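Local atomic coordinates of acetoacetate decarboxylase (Sphingomonas wittichii, PDB entry 5UPB), a protein that is an acetoacetate decarboxylase-like enzyme that probably acts as a lyase. Residues F61-E66 / A79-A84. Sequence-based numbering, arbitrary orientation.
Sequences FQSTSE and AVYNEA
F61 and Y81 are paired across two antiparallel strands as a hydrogen-bonded pair, a worked example of how one aromatic side chain can be laid against the root of another. F61 CB sits over one face of the Y81 ring, 3.5 Å from the centroid, a CH-pi contact. A chi1 of 68° puts Y81 CG between its own backbone N and carbonyl carbon, on the side from which the ring reaches F61 CB. The two ring planes are nearly parallel, 5° apart, yet slid so far that they barely overlap. Beyond them, F61 CE1 meets E83 CB at 3.8 Å; the E83 carboxylate turns elsewhere, to Y57 and K121. W109, from helix 108-116, meets the Y81 ring at roughly a right angle.

Two backbone bonds between the same residues hold the pair in register: F61 N donates to Y81 O (2.7 Å), and Y81 N returns a bond to F61 O. On the other face, Q62 CG packs on V80 CG1 at 3.9 Å. The Q62 chain bends at chi2 (-82°), and its NE2 bonds T64 OG1 at 2.9 Å and, weakly, A79 O. That oxygen also accepts S63 N, while Q62 OE1 reaches H132 and N135 of the second subunit.

An alanine at Y81 would probably leave F61 CB without the ring face it rests on, open a gap beside W109 and cost the hydroxyl's partner its mate. Strands 53-65 and 80-92 thus pair with a largely aromatic face, which also carries the E83 carboxylate, and an amide-bearing face that helps join subunits.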
ATOM      1  N   PHE A  61      10.047 -11.184   8.185  1.00 24.18           N
ATOM      2  CA  PHE A  61      11.154 -11.927   7.608  1.00 21.94           C
ATOM      3  C   PHE A  61      12.156 -10.992   6.957  1.00 32.25           C
ATOM      4  O   PHE A  61      11.811  -9.943   6.406  1.00 26.35           O
ATOM      5  CB  PHE A  61      10.667 -12.948   6.553  1.00 24.07           C
ATOM      6  CG  PHE A  61       9.850 -14.050   7.099  1.00 25.56           C
ATOM      7  CD1 PHE A  61       8.522 -13.844   7.427  1.00 24.17           C
ATOM      8  CD2 PHE A  61      10.411 -15.295   7.332  1.00 26.26           C
ATOM      9  CE1 PHE A  61       7.750 -14.897   7.990  1.00 26.12           C
ATOM     10  CE2 PHE A  61       9.660 -16.316   7.886  1.00 29.19           C
ATOM     11  CZ  PHE A  61       8.330 -16.106   8.215  1.00 27.04           C
ATOM     12  N   GLN A  62      13.402 -11.427   6.985  1.00 26.04           N
ATOM     13  CA  GLN A  62      14.504 -10.724   6.333  1.00 23.98           C
ATOM     14  C   GLN A  62      15.359 -11.762   5.612  1.00 29.25           C
ATOM     15  O   GLN A  62      15.979 -12.631   6.255  1.00 27.98           O
ATOM     16  CB  GLN A  62      15.299  -9.938   7.372  1.00 28.14           C
ATOM     17  CG  GLN A  62      16.316  -8.966   6.785  1.00 31.63           C
ATOM     18  CD  GLN A  62      17.598  -9.661   6.400  1.00 35.43           C
ATOM     19  OE1 GLN A  62      18.357 -10.130   7.245  1.00 30.99           O
ATOM     20  NE2 GLN A  62      17.831  -9.768   5.123  1.00 33.87           N
ATOM     21  N   SER A  63      15.393 -11.704   4.278  1.00 26.65           N
ATOM     22  CA  SER A  63      16.099 -12.702   3.481  1.00 26.33           C
ATOM     23  C   SER A  63      17.265 -12.066   2.728  1.00 38.87           C
ATOM     24  O   SER A  63      17.261 -10.865   2.421  1.00 36.08           O
ATOM     25  CB  SER A  63      15.155 -13.395   2.498  1.00 39.65           C
ATOM     26  OG  SER A  63      14.674 -12.448   1.565  1.00 39.85           O
ATOM     27  N   THR A  64      18.297 -12.879   2.501  1.00 36.01           N
ATOM     28  CA  THR A  64      19.543 -12.461   1.866  1.00 38.42           C
ATOM     29  C   THR A  64      20.090 -13.569   0.979  1.00 44.49           C
ATOM     30  O   THR A  64      20.244 -14.714   1.422  1.00 39.78           O
ATOM     31  CB  THR A  64      20.590 -12.108   2.911  1.00 34.20           C
ATOM     32  OG1 THR A  64      20.057 -11.115   3.778  1.00 35.28           O
ATOM     33  CG2 THR A  64      21.847 -11.591   2.268  1.00 39.84           C
ATOM     34  N   SER A  65      20.489 -13.192  -0.232  1.00 54.38           N
ATOM     35  CA  SER A  65      21.113 -14.114  -1.169  1.00 56.24           C
ATOM     36  C   SER A  65      22.580 -14.284  -0.820  1.00 60.55           C
ATOM     37  O   SER A  65      23.292 -13.305  -0.566  1.00 46.61           O
ATOM     38  CB  SER A  65      20.995 -13.583  -2.601  1.00 69.98           C
ATOM     39  OG  SER A  65      21.715 -14.377  -3.520  1.00 69.12           O
ATOM     40  N   GLU A  66      23.032 -15.546  -0.815  1.00 63.78           N
ATOM     41  CA  GLU A  66      24.404 -15.858  -0.436  1.00 86.87           C
ATOM     42  C   GLU A  66      25.414 -15.235  -1.394  1.00 66.06           C
ATOM     43  O   GLU A  66      26.561 -14.972  -1.005  1.00 60.83           O
ATOM     44  CB  GLU A  66      24.571 -17.378  -0.382  1.00107.24           C
ATOM     45  CG  GLU A  66      25.863 -17.834   0.261  1.00122.04           C
ATOM     46  CD  GLU A  66      25.671 -18.989   1.232  1.00120.28           C
ATOM     47  OE1 GLU A  66      24.658 -19.716   1.130  1.00110.43           O
ATOM     48  OE2 GLU A  66      26.540 -19.160   2.111  1.00120.14           O
ATOM     49  N   ALA A  79      14.659  -6.878   0.615  1.00 25.75           N
ATOM     50  CA  ALA A  79      15.338  -7.687   1.629  1.00 27.08           C
ATOM     51  C   ALA A  79      14.461  -8.036   2.816  1.00 24.35           C
ATOM     52  O   ALA A  79      14.913  -8.804   3.711  1.00 28.18           O
ATOM     53  CB  ALA A  79      16.571  -6.936   2.130  1.00 32.51           C
ATOM     54  N   VAL A  80      13.223  -7.524   2.859  1.00 26.57           N
ATOM     55  CA  VAL A  80      12.319  -7.750   3.983  1.00 22.51           C
ATOM     56  C   VAL A  80      10.939  -8.017   3.457  1.00 27.33           C
ATOM     57  O   VAL A  80      10.531  -7.473   2.421  1.00 27.09           O
ATOM     58  CB  VAL A  80      12.272  -6.564   4.976  1.00 23.62           C
ATOM     59  CG1 VAL A  80      13.612  -6.436   5.713  1.00 29.65           C
ATOM     60  CG2 VAL A  80      11.954  -5.251   4.263  1.00 27.99           C
ATOM     61  N   TYR A  81      10.212  -8.846   4.191  1.00 24.45           N
ATOM     62  CA  TYR A  81       8.804  -9.071   3.890  1.00 25.88           C
ATOM     63  C   TYR A  81       8.096  -9.584   5.129  1.00 25.98           C
ATOM     64  O   TYR A  81       8.715 -10.103   6.050  1.00 22.62           O
ATOM     65  CB  TYR A  81       8.635 -10.033   2.739  1.00 24.80           C
ATOM     66  CG  TYR A  81       9.057 -11.460   3.017  1.00 23.08           C
ATOM     67  CD1 TYR A  81      10.371 -11.868   2.792  1.00 27.69           C
ATOM     68  CD2 TYR A  81       8.151 -12.404   3.485  1.00 31.97           C
ATOM     69  CE1 TYR A  81      10.761 -13.188   2.995  1.00 27.24           C
ATOM     70  CE2 TYR A  81       8.562 -13.740   3.721  1.00 29.03           C
ATOM     71  CZ  TYR A  81       9.844 -14.112   3.437  1.00 24.48           C
ATOM     72  OH  TYR A  81      10.293 -15.407   3.623  1.00 30.29           O
ATOM     73  N   ASN A  82       6.779  -9.424   5.129  1.00 26.23           N
ATOM     74  CA  ASN A  82       5.942 -10.002   6.158  1.00 25.86           C
ATOM     75  C   ASN A  82       5.091 -11.100   5.557  1.00 27.99           C
ATOM     76  O   ASN A  82       4.693 -11.030   4.386  1.00 27.11           O
ATOM     77  CB  ASN A  82       5.057  -8.948   6.785  1.00 27.94           C
ATOM     78  CG  ASN A  82       5.850  -7.793   7.280  1.00 40.60           C
ATOM     79  OD1 ASN A  82       6.607  -7.933   8.228  1.00 30.03           O
ATOM     80  ND2 ASN A  82       5.819  -6.696   6.543  1.00 35.76           N
ATOM     81  N   GLU A  83       4.742 -12.058   6.397  1.00 23.19           N
ATOM     82  CA  GLU A  83       4.016 -13.225   5.931  1.00 23.48           C
ATOM     83  C   GLU A  83       3.107 -13.776   7.013  1.00 27.13           C
ATOM     84  O   GLU A  83       3.460 -13.790   8.202  1.00 23.97           O
ATOM     85  CB  GLU A  83       4.992 -14.298   5.486  1.00 26.15           C
ATOM     86  CG  GLU A  83       4.357 -15.554   4.937  1.00 26.15           C
ATOM     87  CD  GLU A  83       5.407 -16.478   4.303  1.00 33.81           C
ATOM     88  OE1 GLU A  83       5.804 -16.219   3.150  1.00 40.38           O
ATOM     89  OE2 GLU A  83       5.871 -17.433   4.959  1.00 36.63           O
ATOM     90  N   ALA A  84       1.914 -14.222   6.579  1.00 26.27           N
ATOM     91  CA  ALA A  84       0.982 -14.916   7.457  1.00 24.08           C
ATOM     92  C   ALA A  84       0.572 -16.227   6.800  1.00 29.36           C
ATOM     93  O   ALA A  84       0.376 -16.304   5.575  1.00 26.25           O
ATOM     94  CB  ALA A  84      -0.239 -14.038   7.730  1.00 28.80           C
TER